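Rho-class glutathione S-transferase (Laternula elliptica, PDB 3QAV) probably transfers glutathione to electrophilic compounds and binds glutathione in its thioredoxin-like N-terminal domain. Local coordinates at residues L70-N73 with P79-T82. Numbering follows the deposited sequence.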
# COMPACT_ATOMS: atom_id res chain seq x y z
N LEU A 70 20.55 2.84 -8.55
CA LEU A 70 20.33 4.17 -7.98
C LEU A 70 20.01 5.22 -9.03
O LEU A 70 19.17 6.08 -8.80
CB LEU A 70 21.53 4.59 -7.13
CG LEU A 70 21.74 3.73 -5.88
CD1 LEU A 70 23.07 4.08 -5.24
CD2 LEU A 70 20.59 3.94 -4.89
N GLU A 71 20.67 5.16 -10.18
CA GLU A 71 20.40 6.14 -11.23
C GLU A 71 18.91 6.13 -11.56
O GLU A 71 18.30 7.19 -11.74
CB GLU A 71 21.19 5.81 -12.50
CG GLU A 71 22.26 6.82 -12.85
CD GLU A 71 22.94 6.51 -14.18
OE1 GLU A 71 23.38 5.35 -14.36
OE2 GLU A 71 23.04 7.41 -15.03
N LEU A 72 18.34 4.94 -11.64
CA LEU A 72 16.93 4.75 -11.94
C LEU A 72 16.02 4.84 -10.72
O LEU A 72 14.89 5.30 -10.81
CB LEU A 72 16.71 3.39 -12.60
CG LEU A 72 16.95 3.24 -14.10
CD1 LEU A 72 18.18 4.01 -14.50
CD2 LEU A 72 17.08 1.75 -14.45
N ASN A 73 16.54 4.40 -9.57
CA ASN A 73 15.76 4.38 -8.34
C ASN A 73 16.59 4.84 -7.16
O ASN A 73 17.35 4.05 -6.57
CB ASN A 73 15.25 2.95 -8.10
CG ASN A 73 14.26 2.85 -6.96
OD1 ASN A 73 13.73 1.77 -6.68
ND2 ASN A 73 14.01 3.97 -6.29
N PRO A 79 11.62 -4.06 -7.19
CA PRO A 79 11.89 -3.89 -8.62
C PRO A 79 12.07 -2.46 -9.11
O PRO A 79 11.49 -1.52 -8.58
CB PRO A 79 10.68 -4.54 -9.27
CG PRO A 79 9.58 -4.08 -8.35
CD PRO A 79 10.20 -4.38 -6.98
N THR A 80 12.91 -2.33 -10.13
CA THR A 80 13.15 -1.05 -10.80
C THR A 80 12.78 -1.46 -12.22
O THR A 80 13.19 -2.51 -12.70
CB THR A 80 14.61 -0.61 -10.71
OG1 THR A 80 14.91 -0.26 -9.35
CG2 THR A 80 14.85 0.60 -11.59
N PHE A 81 11.99 -0.63 -12.88
CA PHE A 81 11.49 -0.96 -14.20
C PHE A 81 11.57 0.18 -15.19
O PHE A 81 11.35 1.33 -14.84
CB PHE A 81 10.03 -1.41 -14.02
CG PHE A 81 9.27 -1.60 -15.30
CD1 PHE A 81 9.08 -2.87 -15.83
CD2 PHE A 81 8.67 -0.52 -15.93
CE1 PHE A 81 8.30 -3.06 -16.97
CE2 PHE A 81 7.89 -0.70 -17.07
CZ PHE A 81 7.71 -1.97 -17.59
N THR A 82 11.90 -0.15 -16.44
CA THR A 82 11.95 0.83 -17.51
C THR A 82 11.21 0.26 -18.72
O THR A 82 11.11 -0.96 -18.89
CB THR A 82 13.38 1.18 -17.96
OG1 THR A 82 13.96 0.06 -18.63
CG2 THR A 82 14.24 1.56 -16.76
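L72 of helix 67-72 packs against two threonines of strand 80-83. Its CB meets the methyl of T80 first, with L72 CB and T80 CG2 3.5 Å apart. CG then carries the chain along the strand, because it stands anti to the carbonyl carbon (chi1 -83°). At the tip CD2 lies over the gap between the two threonine methyls, 3.7 Å from CG2 of T82, while L72 CD2 and T80 CG2 are separated by 3.8 Å. The leucine crosses both threonine side chains at about a right angle. Leucine suits this place because the branching at CG puts a methyl, CD2, within reach of both threonine methyls, and the side chain also touches Y30 of strand 28-31.

The fold is the thioredoxin-like N-terminal domain of glutathione transferases, in which the helix before the cis-proline packs on one face of the mixed sheet. Alternation along the strand does the sorting: T80 and T82 point toward helix 67-72, whereas F81 points away and packs against I94 and L98 of helix 91-101. P79, preceded by the cis peptide, also faces away, against helix 36-47, with its side chain about 4 Å from that of S91, a glutathione-binding residue.

T80 presents a different branch to each neighbour. Its methyl serves L72, and its hydroxyl turns to N73, with OG1 3.5 Å from CB of N73, a contact without a hydrogen bond. That same OG1 makes a weak hydrogen bond to the carbonyl oxygen of Q77, another glutathione-binding residue. A threonine thus suits a buried strand position beside a leucine and the carbonyl oxygen of Q77. The carbonyl oxygen of L72 accepts a hydrogen bond from ND2 of N89.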